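Local atomic coordinates of solute-binding periplasmic protein of iron/siderophore ABC transporter (Yersinia pestis, PDB entry 6B2Y), a protein that probably binds chelated iron in the periplasm and delivers it to an ABC transporter, as the substrate-binding component of an iron/siderophore uptake system. Residues Ala68-Leu72 with Met176-Gly180; Asp131-Leu137 with Val157-Asp163; Arg165-Leu169 with Lys236-Phe242; Lys215-Phe219 with Gly247-Ile251. All blocks are in the same frame, centred on the assembly; numbering follows the deposited sequence.

Contact 1: residues Ala68-Leu72 with Met176-Gly180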
loop_
_atom_site.group_PDB
_atom_site.type_symbol
_atom_site.label_atom_id
_atom_site.label_comp_id
_atom_site.label_asym_id
_atom_site.label_seq_id
_atom_site.Cartn_x
_atom_site.Cartn_y
_atom_site.Cartn_z
ATOM N N ALA A 68 -4.199 3.948 -6.691
ATOM C CA ALA A 68 -5.533 3.466 -7.039
ATOM C C ALA A 68 -6.028 4.107 -8.323
ATOM O O ALA A 68 -6.587 3.426 -9.192
ATOM C CB ALA A 68 -6.504 3.730 -5.886
ATOM N N VAL A 69 -5.792 5.410 -8.480
ATOM C CA VAL A 69 -6.265 6.113 -9.666
ATOM C C VAL A 69 -5.521 5.636 -10.907
ATOM O O VAL A 69 -6.122 5.523 -11.985
ATOM C CB VAL A 69 -6.138 7.633 -9.443
ATOM C CG1 VAL A 69 -6.339 8.419 -10.753
ATOM C CG2 VAL A 69 -7.134 8.077 -8.402
ATOM N N SER A 70 -4.235 5.293 -10.770
ATOM C CA SER A 70 -3.455 4.815 -11.915
ATOM C C SER A 70 -4.075 3.581 -12.569
ATOM O O SER A 70 -3.921 3.388 -13.787
ATOM C CB SER A 70 -2.019 4.511 -11.487
ATOM O OG SER A 70 -1.930 3.287 -10.758
ATOM N N LEU A 71 -4.773 2.734 -11.794
ATOM C CA LEU A 71 -5.376 1.530 -12.361
ATOM C C LEU A 71 -6.542 1.827 -13.291
ATOM O O LEU A 71 -6.970 0.930 -14.026
ATOM C CB LEU A 71 -5.853 0.600 -11.237
ATOM C CG LEU A 71 -4.738 0.085 -10.321
ATOM C CD1 LEU A 71 -5.334 -0.571 -9.076
ATOM C CD2 LEU A 71 -3.808 -0.887 -11.046
ATOM N N LEU A 72 -7.066 3.055 -13.284
ATOM C CA LEU A 72 -8.237 3.410 -14.072
ATOM C C LEU A 72 -7.902 4.254 -15.287
ATOM O O LEU A 72 -8.753 4.393 -16.178
ATOM C CB LEU A 72 -9.250 4.184 -13.213
ATOM C CG LEU A 72 -9.675 3.478 -11.928
ATOM C CD1 LEU A 72 -10.636 4.324 -11.080
ATOM C CD2 LEU A 72 -10.268 2.107 -12.247
ATOM N N MET A 176 -12.361 0.251 -5.117
ATOM C CA MET A 176 -12.108 0.365 -6.554
ATOM C C MET A 176 -13.402 0.531 -7.341
ATOM O O MET A 176 -13.435 1.279 -8.324
ATOM C CB MET A 176 -11.331 -0.856 -7.074
ATOM C CG MET A 176 -9.875 -0.972 -6.615
ATOM S SD MET A 176 -8.897 0.517 -6.971
ATOM C CE MET A 176 -9.105 0.593 -8.758
ATOM N N ARG A 177 -14.487 -0.151 -6.943
ATOM C CA ARG A 177 -15.748 0.075 -7.647
ATOM C C ARG A 177 -16.202 1.520 -7.474
ATOM O O ARG A 177 -16.605 2.179 -8.447
ATOM C CB ARG A 177 -16.840 -0.888 -7.150
ATOM C CG ARG A 177 -18.178 -0.691 -7.904
ATOM C CD ARG A 177 -19.242 -1.761 -7.542
ATOM N NE ARG A 177 -18.767 -3.106 -7.869
ATOM C CZ ARG A 177 -18.273 -3.955 -6.967
ATOM N NH1 ARG A 177 -18.212 -3.622 -5.686
ATOM N NH2 ARG A 177 -17.828 -5.144 -7.347
ATOM N N LEU A 178 -16.105 2.036 -6.246
ATOM C CA LEU A 178 -16.472 3.423 -5.963
ATOM C C LEU A 178 -15.652 4.414 -6.793
ATOM O O LEU A 178 -16.195 5.395 -7.326
ATOM C CB LEU A 178 -16.288 3.698 -4.469
ATOM C CG LEU A 178 -16.245 5.155 -4.023
ATOM C CD1 LEU A 178 -17.646 5.748 -4.157
ATOM C CD2 LEU A 178 -15.796 5.166 -2.568
ATOM N N LEU A 179 -14.335 4.212 -6.867
ATOM C CA LEU A 179 -13.506 5.081 -7.702
ATOM C C LEU A 179 -13.909 4.985 -9.169
ATOM O O LEU A 179 -13.948 6.002 -9.877
ATOM C CB LEU A 179 -12.023 4.725 -7.543
ATOM C CG LEU A 179 -11.383 5.249 -6.260
ATOM C CD1 LEU A 179 -9.936 4.746 -6.078
ATOM C CD2 LEU A 179 -11.439 6.780 -6.217
ATOM N N GLY A 180 -14.204 3.773 -9.644
ATOM C CA GLY A 180 -14.642 3.618 -11.022
ATOM C C GLY A 180 -15.929 4.367 -11.304
ATOM O O GLY A 180 -16.102 4.943 -12.377
#

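Contact 2: residues Asp131-Leu137 with Val157-Asp163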
loop_
_atom_site.group_PDB
_atom_site.type_symbol
_atom_site.label_atom_id
_atom_site.label_comp_id
_atom_site.label_asym_id
_atom_site.label_seq_id
_atom_site.Cartn_x
_atom_site.Cartn_y
_atom_site.Cartn_z
ATOM N N ASP A 131 -12.927 19.078 -9.952
ATOM C CA ASP A 131 -14.242 18.461 -10.119
ATOM C C ASP A 131 -14.575 17.526 -8.961
ATOM O O ASP A 131 -15.753 17.279 -8.682
ATOM C CB ASP A 131 -14.300 17.639 -11.418
ATOM C CG ASP A 131 -14.200 18.483 -12.677
ATOM O OD1 ASP A 131 -14.677 19.637 -12.670
ATOM O OD2 ASP A 131 -13.657 17.975 -13.685
ATOM N N ILE A 132 -13.555 16.988 -8.299
ATOM C CA ILE A 132 -13.718 15.965 -7.274
ATOM C C ILE A 132 -12.402 15.857 -6.514
ATOM O O ILE A 132 -11.329 16.133 -7.071
ATOM C CB ILE A 132 -14.118 14.618 -7.910
ATOM C CG1 ILE A 132 -14.629 13.639 -6.854
ATOM C CG2 ILE A 132 -12.954 14.021 -8.712
ATOM C CD1 ILE A 132 -15.401 12.484 -7.445
ATOM N N ALA A 133 -12.469 15.470 -5.241
ATOM C CA ALA A 133 -11.290 15.204 -4.426
ATOM C C ALA A 133 -11.454 13.855 -3.733
ATOM O O ALA A 133 -12.565 13.484 -3.349
ATOM C CB ALA A 133 -11.068 16.310 -3.383
ATOM N N ILE A 134 -10.357 13.119 -3.584
ATOM C CA ILE A 134 -10.394 11.775 -3.004
ATOM C C ILE A 134 -9.529 11.765 -1.753
ATOM O O ILE A 134 -8.404 12.282 -1.776
ATOM C CB ILE A 134 -9.903 10.714 -4.008
ATOM C CG1 ILE A 134 -10.651 10.845 -5.343
ATOM C CG2 ILE A 134 -10.068 9.330 -3.429
ATOM C CD1 ILE A 134 -9.990 10.100 -6.483
ATOM N N PHE A 135 -10.055 11.197 -0.663
ATOM C CA PHE A 135 -9.299 10.995 0.568
ATOM C C PHE A 135 -9.472 9.568 1.057
ATOM O O PHE A 135 -10.344 8.831 0.596
ATOM C CB PHE A 135 -9.747 11.939 1.690
ATOM C CG PHE A 135 -9.437 13.376 1.437
ATOM C CD1 PHE A 135 -10.239 14.131 0.595
ATOM C CD2 PHE A 135 -8.366 13.984 2.069
ATOM C CE1 PHE A 135 -9.964 15.463 0.372
ATOM C CE2 PHE A 135 -8.097 15.312 1.850
ATOM C CZ PHE A 135 -8.893 16.049 1.008
ATOM N N GLY A 136 -8.657 9.195 2.041
ATOM C CA GLY A 136 -8.797 7.917 2.712
ATOM C C GLY A 136 -9.542 8.086 4.023
ATOM O O GLY A 136 -9.551 9.168 4.604
ATOM N N LEU A 137 -10.209 7.014 4.460
ATOM C CA LEU A 137 -10.809 6.997 5.788
ATOM C C LEU A 137 -9.734 7.219 6.842
ATOM O O LEU A 137 -8.574 6.833 6.666
ATOM C CB LEU A 137 -11.497 5.663 6.053
ATOM C CG LEU A 137 -12.789 5.309 5.346
ATOM C CD1 LEU A 137 -13.281 3.986 5.912
ATOM C CD2 LEU A 137 -13.815 6.400 5.540
ATOM N N VAL A 157 -17.080 21.429 -3.520
ATOM C CA VAL A 157 -16.395 20.404 -4.314
ATOM C C VAL A 157 -16.697 19.035 -3.710
ATOM O O VAL A 157 -16.561 18.864 -2.485
ATOM C CB VAL A 157 -14.892 20.668 -4.355
ATOM C CG1 VAL A 157 -14.141 19.474 -4.946
ATOM C CG2 VAL A 157 -14.591 21.919 -5.167
ATOM N N PRO A 158 -17.107 18.050 -4.511
ATOM C CA PRO A 158 -17.432 16.730 -3.951
ATOM C C PRO A 158 -16.184 16.036 -3.427
ATOM O O PRO A 158 -15.154 16.006 -4.098
ATOM C CB PRO A 158 -18.037 15.972 -5.142
ATOM C CG PRO A 158 -18.201 16.993 -6.245
ATOM C CD PRO A 158 -17.236 18.078 -5.978
ATOM N N VAL A 159 -16.292 15.459 -2.231
ATOM C CA VAL A 159 -15.205 14.715 -1.599
ATOM C C VAL A 159 -15.656 13.269 -1.429
ATOM O O VAL A 159 -16.750 13.014 -0.908
ATOM C CB VAL A 159 -14.818 15.328 -0.240
ATOM C CG1 VAL A 159 -13.796 14.465 0.464
ATOM C CG2 VAL A 159 -14.315 16.765 -0.407
ATOM N N VAL A 160 -14.822 12.328 -1.861
ATOM C CA VAL A 160 -15.146 10.900 -1.805
ATOM C C VAL A 160 -14.066 10.200 -0.984
ATOM O O VAL A 160 -12.873 10.374 -1.261
ATOM C CB VAL A 160 -15.231 10.291 -3.217
ATOM C CG1 VAL A 160 -15.242 8.767 -3.149
ATOM C CG2 VAL A 160 -16.448 10.828 -3.963
ATOM N N PHE A 161 -14.487 9.396 0.007
ATOM C CA PHE A 161 -13.569 8.627 0.846
ATOM C C PHE A 161 -13.458 7.189 0.362
ATOM O O PHE A 161 -14.467 6.556 0.042
ATOM C CB PHE A 161 -14.010 8.631 2.312
ATOM C CG PHE A 161 -13.834 9.957 2.976
ATOM C CD1 PHE A 161 -12.623 10.292 3.577
ATOM C CD2 PHE A 161 -14.855 10.894 2.961
ATOM C CE1 PHE A 161 -12.454 11.534 4.166
ATOM C CE2 PHE A 161 -14.684 12.142 3.552
ATOM C CZ PHE A 161 -13.486 12.453 4.152
ATOM N N VAL A 162 -12.223 6.682 0.317
ATOM C CA VAL A 162 -11.918 5.284 0.024
ATOM C C VAL A 162 -11.177 4.697 1.220
ATOM O O VAL A 162 -10.812 5.405 2.154
ATOM C CB VAL A 162 -11.081 5.119 -1.258
ATOM C CG1 VAL A 162 -11.869 5.574 -2.480
ATOM C CG2 VAL A 162 -9.732 5.887 -1.117
ATOM N N ASP A 163 -10.969 3.378 1.196
ATOM C CA ASP A 163 -10.110 2.770 2.209
ATOM C C ASP A 163 -9.379 1.562 1.635
ATOM O O ASP A 163 -10.017 0.597 1.189
ATOM C CB ASP A 163 -10.891 2.330 3.447
ATOM C CG ASP A 163 -9.988 1.634 4.466
ATOM O OD1 ASP A 163 -8.950 2.218 4.830
ATOM O OD2 ASP A 163 -10.308 0.493 4.869
HETATM O O HOH W 1 -7.969 4.876 4.677
#

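Contact 3: residues Arg165-Leu169 with Lys236-Phe242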
loop_
_atom_site.group_PDB
_atom_site.type_symbol
_atom_site.label_atom_id
_atom_site.label_comp_id
_atom_site.label_asym_id
_atom_site.label_seq_id
_atom_site.Cartn_x
_atom_site.Cartn_y
_atom_site.Cartn_z
ATOM N N ARG A 165 -6.492 0.925 3.761
ATOM C CA ARG A 165 -5.580 0.934 4.895
ATOM C C ARG A 165 -6.165 0.274 6.132
ATOM O O ARG A 165 -5.498 -0.538 6.776
ATOM C CB ARG A 165 -5.187 2.383 5.232
ATOM C CG ARG A 165 -3.865 2.487 6.029
ATOM C CD ARG A 165 -3.686 3.876 6.661
ATOM N NE ARG A 165 -4.873 4.210 7.436
ATOM C CZ ARG A 165 -5.663 5.247 7.190
ATOM N NH1 ARG A 165 -5.359 6.088 6.205
ATOM N NH2 ARG A 165 -6.739 5.450 7.944
ATOM N N ASN A 166 -7.394 0.635 6.507
ATOM C CA ASN A 166 -7.969 0.117 7.744
ATOM C C ASN A 166 -8.302 -1.360 7.609
ATOM O O ASN A 166 -7.847 -2.200 8.398
ATOM C CB ASN A 166 -9.222 0.912 8.111
ATOM C CG ASN A 166 -8.914 2.357 8.432
ATOM O OD1 ASN A 166 -7.758 2.728 8.587
ATOM N ND2 ASN A 166 -9.957 3.183 8.554
ATOM N N SER A 167 -9.114 -1.698 6.614
ATOM C CA SER A 167 -9.548 -3.075 6.398
ATOM C C SER A 167 -9.446 -3.403 4.920
ATOM O O SER A 167 -10.458 -3.440 4.208
ATOM C CB SER A 167 -10.977 -3.258 6.913
ATOM O OG SER A 167 -11.108 -2.604 8.178
ATOM N N PRO A 168 -8.236 -3.666 4.419
ATOM C CA PRO A 168 -8.105 -3.957 2.982
ATOM C C PRO A 168 -8.804 -5.236 2.554
ATOM O O PRO A 168 -9.206 -5.334 1.390
ATOM C CB PRO A 168 -6.583 -4.033 2.761
ATOM C CG PRO A 168 -5.982 -4.230 4.111
ATOM C CD PRO A 168 -6.922 -3.594 5.098
ATOM N N LEU A 169 -8.995 -6.207 3.452
ATOM C CA LEU A 169 -9.744 -7.409 3.080
ATOM C C LEU A 169 -11.165 -7.058 2.642
ATOM O O LEU A 169 -11.642 -7.528 1.597
ATOM C CB LEU A 169 -9.770 -8.401 4.248
ATOM C CG LEU A 169 -10.802 -9.522 4.060
ATOM C CD1 LEU A 169 -10.151 -10.707 3.382
ATOM C CD2 LEU A 169 -11.451 -9.944 5.378
ATOM N N LYS A 236 -5.952 -5.786 13.958
ATOM C CA LYS A 236 -7.189 -6.240 13.312
ATOM C C LYS A 236 -7.478 -5.417 12.057
ATOM O O LYS A 236 -8.420 -4.617 11.991
ATOM C CB LYS A 236 -8.358 -6.163 14.285
ATOM C CG LYS A 236 -8.121 -6.863 15.614
ATOM C CD LYS A 236 -8.947 -6.168 16.703
ATOM C CE LYS A 236 -9.330 -7.137 17.800
ATOM N NZ LYS A 236 -8.139 -7.454 18.620
ATOM N N GLY A 237 -6.656 -5.646 11.032
ATOM C CA GLY A 237 -6.771 -4.941 9.778
ATOM C C GLY A 237 -5.395 -4.647 9.217
ATOM O O GLY A 237 -4.409 -5.261 9.620
ATOM N N ASN A 238 -5.357 -3.700 8.281
ATOM C CA ASN A 238 -4.155 -3.386 7.509
ATOM C C ASN A 238 -3.416 -4.656 7.094
ATOM O O ASN A 238 -4.055 -5.606 6.640
ATOM C CB ASN A 238 -3.268 -2.441 8.301
ATOM C CG ASN A 238 -2.233 -1.741 7.419
ATOM O OD1 ASN A 238 -1.057 -2.072 7.477
ATOM N ND2 ASN A 238 -2.675 -0.801 6.586
ATOM N N MET A 239 -2.077 -4.701 7.242
ATOM C CA MET A 239 -1.343 -5.849 6.746
ATOM C C MET A 239 -1.674 -7.117 7.519
ATOM O O MET A 239 -1.416 -8.213 7.011
ATOM C CB MET A 239 0.166 -5.559 6.791
ATOM C CG MET A 239 0.601 -4.498 5.798
ATOM S SD MET A 239 2.156 -5.012 5.059
ATOM C CE MET A 239 2.768 -3.541 4.223
ATOM N N GLY A 240 -2.256 -6.987 8.718
ATOM C CA GLY A 240 -2.839 -8.143 9.382
ATOM C C GLY A 240 -3.811 -8.891 8.491
ATOM O O GLY A 240 -3.860 -10.125 8.503
ATOM N N ASP A 241 -4.600 -8.153 7.695
ATOM C CA ASP A 241 -5.498 -8.795 6.739
ATOM C C ASP A 241 -4.728 -9.671 5.754
ATOM O O ASP A 241 -5.215 -10.734 5.341
ATOM C CB ASP A 241 -6.302 -7.732 5.971
ATOM C CG ASP A 241 -7.462 -7.172 6.778
ATOM O OD1 ASP A 241 -7.659 -7.613 7.935
ATOM O OD2 ASP A 241 -8.189 -6.299 6.245
ATOM N N PHE A 242 -3.548 -9.218 5.318
ATOM C CA PHE A 242 -2.777 -10.016 4.362
ATOM C C PHE A 242 -2.232 -11.271 5.015
ATOM O O PHE A 242 -2.173 -12.333 4.378
ATOM C CB PHE A 242 -1.609 -9.211 3.783
ATOM C CG PHE A 242 -1.988 -7.840 3.290
ATOM C CD1 PHE A 242 -3.269 -7.567 2.830
ATOM C CD2 PHE A 242 -1.031 -6.826 3.262
ATOM C CE1 PHE A 242 -3.600 -6.294 2.375
ATOM C CE2 PHE A 242 -1.357 -5.566 2.812
ATOM C CZ PHE A 242 -2.635 -5.300 2.381
HETATM O O HOH W 2 -10.404 -4.695 10.099
#

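Contact 4: residues Lys215-Phe219 with Gly247-Ile251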
loop_
_atom_site.group_PDB
_atom_site.type_symbol
_atom_site.label_atom_id
_atom_site.label_comp_id
_atom_site.label_asym_id
_atom_site.label_seq_id
_atom_site.Cartn_x
_atom_site.Cartn_y
_atom_site.Cartn_z
ATOM N N LYS A 215 -0.922 -23.256 11.200
ATOM C CA LYS A 215 -0.541 -21.954 10.650
ATOM C C LYS A 215 0.661 -21.370 11.395
ATOM O O LYS A 215 0.672 -21.346 12.635
ATOM C CB LYS A 215 -1.699 -20.977 10.739
ATOM C CG LYS A 215 -2.851 -21.366 9.858
ATOM C CD LYS A 215 -3.973 -20.352 9.928
ATOM C CE LYS A 215 -5.096 -20.761 8.984
ATOM N NZ LYS A 215 -6.170 -19.719 8.954
ATOM N N PRO A 216 1.654 -20.858 10.671
ATOM C CA PRO A 216 2.801 -20.235 11.342
ATOM C C PRO A 216 2.403 -18.928 12.012
ATOM O O PRO A 216 1.580 -18.170 11.493
ATOM C CB PRO A 216 3.782 -19.988 10.195
ATOM C CG PRO A 216 2.880 -19.757 9.009
ATOM C CD PRO A 216 1.727 -20.723 9.211
ATOM N N SER A 217 2.990 -18.666 13.179
ATOM C CA SER A 217 2.783 -17.382 13.831
ATOM C C SER A 217 3.671 -16.356 13.142
ATOM O O SER A 217 4.771 -16.674 12.688
ATOM C CB SER A 217 3.091 -17.461 15.326
ATOM O OG SER A 217 4.402 -17.944 15.560
ATOM N N VAL A 218 3.166 -15.137 13.025
ATOM C CA VAL A 218 3.790 -14.117 12.190
ATOM C C VAL A 218 3.790 -12.802 12.949
ATOM O O VAL A 218 2.767 -12.401 13.514
ATOM C CB VAL A 218 3.047 -13.924 10.851
ATOM C CG1 VAL A 218 3.752 -12.831 10.000
ATOM C CG2 VAL A 218 2.927 -15.236 10.078
ATOM N N PHE A 219 4.922 -12.105 12.919
ATOM C CA PHE A 219 4.980 -10.720 13.365
ATOM C C PHE A 219 5.460 -9.856 12.213
ATOM O O PHE A 219 6.498 -10.155 11.607
ATOM C CB PHE A 219 5.914 -10.524 14.560
ATOM C CG PHE A 219 5.971 -9.097 15.032
ATOM C CD1 PHE A 219 4.875 -8.521 15.657
ATOM C CD2 PHE A 219 7.095 -8.314 14.802
ATOM C CE1 PHE A 219 4.903 -7.199 16.074
ATOM C CE2 PHE A 219 7.124 -6.988 15.224
ATOM C CZ PHE A 219 6.031 -6.437 15.858
ATOM N N GLY A 247 -2.823 -17.280 5.235
ATOM C CA GLY A 247 -2.775 -18.454 6.080
ATOM C C GLY A 247 -1.820 -18.389 7.249
ATOM O O GLY A 247 -1.435 -19.438 7.779
ATOM N N GLY A 248 -1.413 -17.194 7.666
ATOM C CA GLY A 248 -0.609 -17.033 8.852
ATOM C C GLY A 248 -1.445 -16.646 10.057
ATOM O O GLY A 248 -2.623 -16.297 9.954
ATOM N N ASN A 249 -0.794 -16.675 11.214
ATOM C CA ASN A 249 -1.406 -16.285 12.480
ATOM C C ASN A 249 -0.679 -15.039 12.993
ATOM O O ASN A 249 0.417 -15.140 13.548
ATOM C CB ASN A 249 -1.342 -17.448 13.473
ATOM C CG ASN A 249 -1.642 -17.028 14.896
ATOM O OD1 ASN A 249 -2.398 -16.081 15.137
ATOM N ND2 ASN A 249 -1.062 -17.749 15.863
ATOM N N ASN A 250 -1.304 -13.871 12.815
ATOM C CA ASN A 250 -0.741 -12.584 13.225
ATOM C C ASN A 250 -0.694 -12.477 14.748
ATOM O O ASN A 250 -1.734 -12.318 15.399
ATOM C CB ASN A 250 -1.565 -11.447 12.618
ATOM C CG ASN A 250 -1.100 -10.076 13.074
ATOM O OD1 ASN A 250 -0.009 -9.925 13.627
ATOM N ND2 ASN A 250 -1.939 -9.054 12.840
ATOM N N ILE A 251 0.521 -12.536 15.323
ATOM C CA ILE A 251 0.669 -12.487 16.777
ATOM C C ILE A 251 0.183 -11.169 17.359
ATOM O O ILE A 251 -0.046 -11.077 18.571
ATOM C CB ILE A 251 2.137 -12.747 17.200
ATOM C CG1 ILE A 251 3.034 -11.579 16.771
ATOM C CG2 ILE A 251 2.621 -14.077 16.625
ATOM C CD1 ILE A 251 4.242 -11.312 17.678
HETATM O O HOH W 3 -4.824 -17.293 8.604
#

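Contact 1: residues Ala68-Leu72 with Met176-Gly180
Met176 and Leu72 lie alongside each other with their side chains running in opposite senses. The methionine chain bends at chi2 (-54°) and again at chi3 (-58°), which carries its methyl end over to residues 68-72. Met176 CE comes to rest 4.0 Å from Leu72 CD2. Leu71 meets the same methyl through its CD1 branch, with the two side chains at about a right angle. The methyl also lies 3.8 Å from the backbone, measured from Met176 CE to Ala68 O. Ala68 points its CB toward the helix, where Leu179 CD1 is 3.6 Å from Ala68 CB. Leu72 uses both of its branches. While CD2 faces the methionine, Leu72 CD1 touches Leu179 CB at 3.8 Å, and here the two leucines cross nearly at a right angle. Leu72 CD1 also reaches the backbone at Gly180. Behind the contact, Leu179 rests on Ile134 and Val162 of the parallel sheet, and Leu72 touches Gln188 and Ala189 of helix 186-207. The contact thus joins helix 66-70 and the residues after it to helix 168-182 over that sheet. With no hydrogen bond across it and every touching residue buried, it rests on shape fit and burial of apolar groups.

Contact 2: residues Asp131-Leu137 with Val157-Asp163
Phe135 and Phe161 lie side by side on one face of the sheet, with Phe161 CE1 3.7 Å from Phe135 CB. The two strands are closely joined. Five hydrogen bonds alternate along the parallel strands, from Ala133 N to Pro158 O at one end to Leu137 N to Val162 O at the other. CA-H...O contacts fill the gaps, such as Phe161 CA to Phe135 O at 3.2 Å. The edge of the Phe161 ring faces the backbone, where Phe161 CD1 lies 3.4 Å from Gly136 O. The side chains of the tight part are apolar. Phe135 CD1 presses on Val159 CG1 at 3.6 Å, and helix 147-154 packs on both through Leu152. On the other face Ile134 CG2 meets Val162 CG2 at 4.2 Å, under Leu179 of helix 168-182. The far end is looser, and Phe161 and Leu137 are partly exposed. The Leu137 and Asp163 side chains cross at about a right angle, CD1 of the leucine against CB of the aspartate. Beyond them water 1 donates to Leu137 O (2.9 Å) and to Asp163 OD1 (2.8 Å). That carboxylate oxygen also accepts from the backbone N of Arg165 and of Asn166. Strand 132-136, helix 147-154 and strand 159-162 form a beta-alpha-beta crossover, and strand 159-162 is an outermost strand of the parallel sheet in this lobe of the periplasmic binding protein.

Contact 3: residues Arg165-Leu169 with Lys236-Phe242
Asn238 holds CG anti to its backbone N (chi1 -163°), which turns the amide to the carbonyl of Arg165. Asp241 instead sets CG anti to its carbonyl carbon, and its carboxylate then faces Leu169. The first bond, Asn238 ND2 to Arg165 O, is 2.8 Å long and lies in the carbonyl plane on a lone pair. The oxygen is also in the plane of the amide. A second bond runs from Asn238 N to Asn166 O at 2.9 Å, but its donor stands 50° above the carbonyl plane. Gly237 packs its CA against the same oxygen; at its backbone angles a side chain would run into the carbonyl O of Lys236. These bonds tie the two lobes of the binding-protein fold together. Residues 165-169 lead from strand 159-162 of one sheet into helix 168-182, and residues 236-242 open the helix before strand 249-250 of the other. Asp241 OD2 accepts from Leu169 N at 2.9 Å on its anti side, 30° out of the carboxylate plane. The same oxygen touches Pro168 CD at 3.2 Å. Pro168 CG reaches Phe242 CE1 at 3.6 Å, with the two side chains at about a right angle. One face of the Phe242 ring carries Asn238 O, 4.3 Å above the plane and over its centre. At the outer end water 2 joins Ser167 OG to Lys236 O, to which it donates.

Contact 4: residues Lys215-Phe219 with Gly247-Ile251
The Phe219 ring is met obliquely by the end of Ile251, whose CD1 lies 3.5 Å from Phe219 CD1. Asn249 ND2 passes near Ser217 CB. Asn250 sends its amide to the backbone instead, where OD1 accepts from Ala252 N and ND2 donates to Ala234 O. Ile251 reaches the ring because CG1 sits between the backbone N and the carbonyl carbon (chi1 69°). Its other branch, CG2, packs on Ser217 CB at 3.7 Å. The backbones are joined as parallel strands. Asn249 N donates to Pro216 O at 2.8 Å, and Ile251 N donates to Val218 O at 2.9 Å. Between them Val218 N meets Asn249 O at 2.8 Å, with the donor 38° above the carbonyl plane. Strand 217-221, helix 239-245 and strand 249-250 make a beta-alpha-beta crossover, and strand 249-250 is an outermost strand of the mixed sheet. Gly247, with positive phi, is the C-prime residue of a Schellman motif that ends the helix. From there the chain turns into the strand. Ile243 of that helix packs on Val218 and Asn250, which share one face of the sheet. At the Gly247 end, the extended Lys215 chain runs past the glycine carbonyl, with Lys215 CG 3.2 Å from Gly247 O. Its NZ forms a salt bridge with Glu212. NZ also donates to water 3 at 2.8 Å, and this water donates in turn to Gly248 O.

In the fold
Contacts 1 and 2 belong to one lobe and touch, with centres about 12 Å apart; Leu178 CD2 packs 3.7 Å from Val160 CG1. Contact 4 lies in the other lobe, its centre about 34 Å from that of contact 2. Contact 3 lies between them, about 20 Å from contact 2 and about 14 Å from contact 4, centre to centre. Its Arg165 NH2 is hydrogen-bonded to Leu137 O of contact 2 (2.6 Å). Gly240 CA touches Asn250 ND2 of contact 4 at 3.7 Å. Contact 3 bridges the lobes of this apo protein, between which such binding proteins typically hold their ligand. A bound sodium ion lies about 4 Å from the Leu169 side chain.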